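Local structure of leucine aminopeptidase 1 (Caenorhabditis elegans, 2HC9) at residues A[255-260]-A[273-278]; A[326-331]-A[419-424]. The protein removes N-terminal amino acids, preferably leucine, from peptides with the help of two zinc ions per subunit, and probably acts as a digestive enzyme. The protein carries 1 engineered substitution. One frame throughout, in Å; residues are numbered along the deposited sequence.

Overall arrangement
Both contacts belong to the catalytic domain of this M17 aminopeptidase and follow one another along the chain, contact 1 closing before contact 2 opens. Their centres lie about 21 Å apart and their nearest atoms about 8 Å, so neither touches the other. Contact 1 (255-260 with 273-278) supplies two of the carboxylates of the dizinc site, and the side chain of Asp-257 comes within about 5 Å of the bound bicarbonate. Contact 2 (326-331 with 419-424) stands further out: the side chain of Asn-423 is about 8 Å from a zinc ion, and that of Ser-424 about 4 Å from that of Arg-338, a predicted active-site residue.

Contact 1: A[255-260]-A[273-278]; sequences VYDTGG and KRDMGG. With ZN (zinc ion), chain C; ZN (zinc ion), chain B.
Asp-257 and Asp-275 bring two carboxylates together at the tight end of this contact, OD2 of one lying 3.0 Å from OD2 of the other. The short approach is accounted for by the metal: both oxygens are ligands of the same zinc ion, that of chain C. Asp-275 OD2 binds it at 2.0 Å, while Asp-275 OD1 is hydrogen-bonded to Thr-362. Asp-257 OD2 bridges the two ions unevenly, 2.6 Å from the zinc of chain C and 2.0 Å from that of chain B. The planes of the two carboxylates are only 7° apart. In Asp-257, CG stands anti to the backbone N (chi1 -167°), which carries OD2 to the metals, while OD1 closes an Asx turn by accepting from Gly-259 N at 2.9 Å. A side-chain bond from Asn-307 to the same OD1 further steadies the carboxylate.

This is the dinuclear centre of the M17 family, built at the start of a beta-alpha-beta unit: strand 256-257, helix 277-290 and strand 297-307, with Met-276 at the N-cap of the helix. Lys-252, Asp-334 and Glu-336 complete the protein ligands. Water 1 bridges the two zincs, a position consistent with that of the nucleophilic water or hydroxide in related enzymes. A glycerol, probably from the crystallisation liquor, lies near Asp-275.

Away from the metals the segments meet more loosely. Met-276 CG rests 3.8 Å from Val-255 CA, after which its chain bends away toward helix 157-178. Lys-273 CA offers a C-H to Val-255 O at 3.5 Å. Obliquely placed against the Tyr-256 ring, Lys-273 N is 3.4 Å from CD1 and hydrogen-bonds to Asp-317 of a second subunit, while the phenol OH is hydrogen-bonded to the carbonyl O of Pro-316 of that subunit.

Contact 2: A[326-331]-A[419-424]; sequences KTVEIN and ADMKNS
Asn-331 and Ser-424 meet around a flat carboxamide. At its amino edge, Asn-331 ND2 donates to Ser-424 O at 3.0 Å, the acceptor lying only 13° out of the amide plane. The carbonyl end is approached differently: Ser-424 OG sits above the plane and donates to Asn-331 OD1 at 3.3 Å. The backbone N of Ser-424 adds a weak bond to the same oxygen. In Asn-331, CG lies between the backbone N and the carbonyl carbon (chi1 63°), which brings the amide close to 419-424, where the aliphatic part of Lys-422 crosses it at about a right angle. At the other end, the carboxylate of Asp-420 receives Thr-327 N on OD2 at 2.9 Å, from a donor 41° out of its plane. Thr-327 OG1 in turn accepts from Asp-420 N at 3.0 Å. Further bonds run from Asp-420 OD2 to Thr-138 OG1 and from Thr-327 OG1 to the carbonyl O of Met-136, both of a third subunit.

Between these ends strand 327-329 pairs in parallel with the short, weakly bonded strand 421-422, at the border of a small three-stranded sheet that strand 319-321 completes in antiparallel fashion. Glu-329 N reaches Met-421 O at 2.7 Å, in the plane of the carbonyl, and Asn-423 N continues the pairing to Glu-329 O at 3.0 Å. One face carries Val-328 and Met-421, whose CG2 and CG touch at 3.8 Å; on the other, Glu-329 and Lys-422 lie side by side, pointing the same way, and OE1 of the glutamate is held by Ser-416. Past the strands a side chain replaces the backbone partner: Asn-423 OD1 accepts from Asn-331 N at 3.0 Å, while Asn-423 ND2 bonds to the carbonyls of Ala-335 and Asn-332. Asn-423 O is hydrogen-bonded to NH1 of Arg-338, the predicted active-site residue.

Contact 1: A[255-260]-A[273-278]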
loop_
_atom_site.group_PDB
_atom_site.type_symbol
_atom_site.label_atom_id
_atom_site.label_comp_id
_atom_site.label_asym_id
_atom_site.label_seq_id
_atom_site.Cartn_x
_atom_site.Cartn_y
_atom_site.Cartn_z
ATOM N N VAL A 255 27.333 -9.441 -3.009
ATOM C CA VAL A 255 27.023 -10.590 -3.859
ATOM C C VAL A 255 25.525 -10.903 -3.873
ATOM O O VAL A 255 25.002 -11.420 -4.848
ATOM C CB VAL A 255 27.841 -11.856 -3.484
ATOM C CG1 VAL A 255 29.344 -11.583 -3.651
ATOM C CG2 VAL A 255 27.545 -12.325 -2.063
ATOM N N TYR A 256 24.844 -10.575 -2.780
ATOM C CA TYR A 256 23.385 -10.553 -2.782
ATOM C C TYR A 256 22.920 -9.579 -1.746
ATOM O O TYR A 256 23.475 -9.534 -0.653
ATOM C CB TYR A 256 22.801 -11.938 -2.430
ATOM C CG TYR A 256 21.361 -12.022 -2.837
ATOM C CD1 TYR A 256 21.012 -12.367 -4.150
ATOM C CD2 TYR A 256 20.343 -11.704 -1.933
ATOM C CE1 TYR A 256 19.671 -12.432 -4.546
ATOM C CE2 TYR A 256 19.015 -11.774 -2.300
ATOM C CZ TYR A 256 18.686 -12.128 -3.588
ATOM O OH TYR A 256 17.373 -12.177 -3.903
ATOM N N ASP A 257 21.881 -8.826 -2.081
ATOM C CA ASP A 257 21.301 -7.873 -1.137
ATOM C C ASP A 257 19.827 -8.242 -0.855
ATOM O O ASP A 257 18.941 -7.957 -1.659
ATOM C CB ASP A 257 21.396 -6.476 -1.750
ATOM C CG ASP A 257 21.122 -5.376 -0.742
ATOM O OD1 ASP A 257 20.918 -5.684 0.471
ATOM O OD2 ASP A 257 21.136 -4.204 -1.189
ATOM N N THR A 258 19.565 -8.868 0.296
ATOM C CA THR A 258 18.178 -9.082 0.734
ATOM C C THR A 258 17.565 -7.789 1.301
ATOM O O THR A 258 16.363 -7.743 1.566
ATOM C CB THR A 258 18.084 -10.102 1.879
ATOM O OG1 THR A 258 18.748 -9.557 3.024
ATOM C CG2 THR A 258 18.730 -11.464 1.495
ATOM N N GLY A 259 18.402 -6.766 1.491
ATOM C CA GLY A 259 18.017 -5.533 2.184
ATOM C C GLY A 259 18.431 -5.559 3.663
ATOM O O GLY A 259 18.538 -4.501 4.324
ATOM N N GLY A 260 18.641 -6.767 4.193
ATOM C CA GLY A 260 18.909 -6.941 5.624
ATOM C C GLY A 260 17.621 -6.969 6.418
ATOM O O GLY A 260 16.545 -7.236 5.869
ATOM N N LYS A 273 21.172 -10.392 -6.920
ATOM C CA LYS A 273 22.504 -10.927 -7.289
ATOM C C LYS A 273 23.369 -9.879 -8.014
ATOM O O LYS A 273 24.593 -10.019 -8.066
ATOM C CB LYS A 273 22.358 -12.163 -8.207
ATOM C CG LYS A 273 22.009 -11.779 -9.676
ATOM C CD LYS A 273 21.595 -13.004 -10.502
ATOM C CE LYS A 273 20.980 -12.537 -11.843
ATOM N NZ LYS A 273 20.863 -13.690 -12.833
ATOM N N ARG A 274 22.734 -8.852 -8.595
ATOM C CA ARG A 274 23.465 -7.904 -9.442
ATOM C C ARG A 274 24.083 -6.782 -8.614
ATOM O O ARG A 274 24.727 -5.893 -9.170
ATOM C CB ARG A 274 22.568 -7.332 -10.545
ATOM C CG ARG A 274 21.969 -8.420 -11.474
ATOM C CD ARG A 274 21.209 -7.765 -12.674
ATOM N NE ARG A 274 20.348 -8.778 -13.292
ATOM C CZ ARG A 274 19.068 -8.637 -13.589
ATOM N NH1 ARG A 274 18.420 -7.487 -13.400
ATOM N NH2 ARG A 274 18.437 -9.669 -14.136
ATOM N N ASP A 275 23.917 -6.838 -7.286
ATOM C CA ASP A 275 24.388 -5.767 -6.416
ATOM C C ASP A 275 25.927 -5.743 -6.200
ATOM O O ASP A 275 26.447 -4.957 -5.399
ATOM C CB ASP A 275 23.654 -5.854 -5.070
ATOM C CG ASP A 275 23.519 -4.512 -4.386
ATOM O OD1 ASP A 275 23.464 -3.447 -5.053
ATOM O OD2 ASP A 275 23.422 -4.530 -3.152
ATOM N N MET A 276 26.635 -6.627 -6.903
ATOM C CA MET A 276 28.109 -6.642 -6.931
ATOM C C MET A 276 28.649 -6.138 -8.279
ATOM O O MET A 276 29.852 -6.292 -8.580
ATOM C CB MET A 276 28.647 -8.079 -6.635
ATOM C CG MET A 276 27.866 -9.257 -7.288
ATOM S SD MET A 276 27.610 -9.129 -9.064
ATOM C CE MET A 276 29.335 -9.382 -9.572
ATOM N N GLY A 277 27.782 -5.521 -9.095
ATOM C CA GLY A 277 28.212 -5.039 -10.426
ATOM C C GLY A 277 29.361 -4.019 -10.399
ATOM O O GLY A 277 30.213 -3.984 -11.310
ATOM N N GLY A 278 29.404 -3.200 -9.353
ATOM C CA GLY A 278 30.522 -2.261 -9.178
ATOM C C GLY A 278 31.866 -2.963 -8.993
ATOM O O GLY A 278 32.868 -2.588 -9.612
HETATM ZN ZN ZN C . 23.117 -2.860 -2.155
HETATM ZN ZN ZN B . 20.909 -2.486 -0.088
HETATM O O HOH W 1 21.608 -1.491 -1.708
#

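Contact 2: A[326-331]-A[419-424]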
loop_
_atom_site.group_PDB
_atom_site.type_symbol
_atom_site.label_atom_id
_atom_site.label_comp_id
_atom_site.label_asym_id
_atom_site.label_seq_id
_atom_site.Cartn_x
_atom_site.Cartn_y
_atom_site.Cartn_z
ATOM N N LYS A 326 35.259 7.090 12.605
ATOM C CA LYS A 326 33.977 7.809 12.801
ATOM C C LYS A 326 32.827 6.831 13.094
ATOM O O LYS A 326 32.872 5.671 12.669
ATOM C CB LYS A 326 33.625 8.662 11.575
ATOM C CG LYS A 326 34.547 9.895 11.481
ATOM C CD LYS A 326 34.331 10.655 10.189
ATOM C CE LYS A 326 35.260 11.880 10.142
ATOM N NZ LYS A 326 35.073 12.797 11.327
ATOM N N THR A 327 31.804 7.296 13.809
ATOM C CA THR A 327 30.660 6.417 14.099
ATOM C C THR A 327 29.495 6.666 13.131
ATOM O O THR A 327 29.247 7.798 12.714
ATOM C CB THR A 327 30.166 6.558 15.548
ATOM O OG1 THR A 327 29.952 7.961 15.840
ATOM C CG2 THR A 327 31.234 5.966 16.550
ATOM N N VAL A 328 28.782 5.600 12.772
ATOM C CA VAL A 328 27.636 5.738 11.880
ATOM C C VAL A 328 26.439 5.046 12.566
ATOM O O VAL A 328 26.536 3.893 12.999
ATOM C CB VAL A 328 27.897 5.144 10.454
ATOM C CG1 VAL A 328 26.593 5.209 9.644
ATOM C CG2 VAL A 328 29.014 5.948 9.730
ATOM N N GLU A 329 25.322 5.776 12.660
ATOM C CA GLU A 329 24.047 5.179 13.118
ATOM C C GLU A 329 23.371 4.607 11.893
ATOM O O GLU A 329 23.021 5.352 10.953
ATOM C CB GLU A 329 23.156 6.258 13.736
ATOM C CG GLU A 329 21.839 5.711 14.241
ATOM C CD GLU A 329 20.952 6.787 14.876
ATOM O OE1 GLU A 329 21.303 8.003 14.876
ATOM O OE2 GLU A 329 19.887 6.387 15.371
ATOM N N ILE A 330 23.209 3.289 11.887
ATOM C CA ILE A 330 22.558 2.626 10.760
ATOM C C ILE A 330 21.051 2.738 10.962
ATOM O O ILE A 330 20.498 2.069 11.844
ATOM C CB ILE A 330 22.958 1.143 10.683
ATOM C CG1 ILE A 330 24.489 1.001 10.626
ATOM C CG2 ILE A 330 22.269 0.454 9.458
ATOM C CD1 ILE A 330 25.006 -0.465 10.711
ATOM N N ASN A 331 20.378 3.571 10.157
ATOM C CA ASN A 331 18.910 3.587 10.186
ATOM C C ASN A 331 18.288 2.891 8.985
ATOM O O ASN A 331 17.072 2.834 8.852
ATOM C CB ASN A 331 18.367 5.019 10.361
ATOM C CG ASN A 331 18.731 5.939 9.204
ATOM O OD1 ASN A 331 19.763 5.762 8.547
ATOM N ND2 ASN A 331 17.882 6.938 8.955
ATOM N N ALA A 419 25.372 9.679 16.922
ATOM C CA ALA A 419 26.586 9.228 16.253
ATOM C C ALA A 419 27.072 10.341 15.360
ATOM O O ALA A 419 26.424 11.375 15.234
ATOM C CB ALA A 419 26.318 7.965 15.424
ATOM N N ASP A 420 28.226 10.138 14.736
ATOM C CA ASP A 420 28.772 11.168 13.869
ATOM C C ASP A 420 27.870 11.429 12.667
ATOM O O ASP A 420 27.813 12.544 12.166
ATOM C CB ASP A 420 30.171 10.771 13.396
ATOM C CG ASP A 420 31.190 10.815 14.514
ATOM O OD1 ASP A 420 31.012 11.606 15.475
ATOM O OD2 ASP A 420 32.190 10.073 14.414
ATOM N N MET A 421 27.127 10.412 12.244
ATOM C CA MET A 421 26.157 10.579 11.149
ATOM C C MET A 421 25.268 9.345 11.113
ATOM O O MET A 421 25.594 8.309 11.715
ATOM C CB MET A 421 26.876 10.713 9.795
ATOM C CG MET A 421 27.645 9.443 9.404
ATOM S SD MET A 421 29.010 9.774 8.266
ATOM C CE MET A 421 30.207 10.277 9.494
ATOM N N LYS A 422 24.151 9.462 10.409
ATOM C CA LYS A 422 23.341 8.289 10.041
ATOM C C LYS A 422 23.787 7.858 8.643
ATOM O O LYS A 422 24.372 8.653 7.928
ATOM C CB LYS A 422 21.864 8.686 9.975
ATOM C CG LYS A 422 21.231 9.088 11.303
ATOM C CD LYS A 422 19.703 9.185 11.175
ATOM C CE LYS A 422 19.082 9.541 12.533
ATOM N NZ LYS A 422 17.591 9.692 12.452
ATOM N N ASN A 423 23.477 6.630 8.242
ATOM C CA ASN A 423 23.777 6.200 6.871
ATOM C C ASN A 423 22.727 6.582 5.815
ATOM O O ASN A 423 23.010 6.560 4.630
ATOM C CB ASN A 423 24.158 4.698 6.817
ATOM C CG ASN A 423 22.953 3.754 6.946
ATOM O OD1 ASN A 423 22.027 4.006 7.706
ATOM N ND2 ASN A 423 22.999 2.629 6.240
ATOM N N SER A 424 21.520 6.948 6.238
ATOM C CA SER A 424 20.507 7.357 5.268
ATOM C C SER A 424 19.508 8.294 5.910
ATOM O O SER A 424 19.588 8.584 7.109
ATOM C CB SER A 424 19.805 6.145 4.625
ATOM O OG SER A 424 18.772 5.679 5.431
#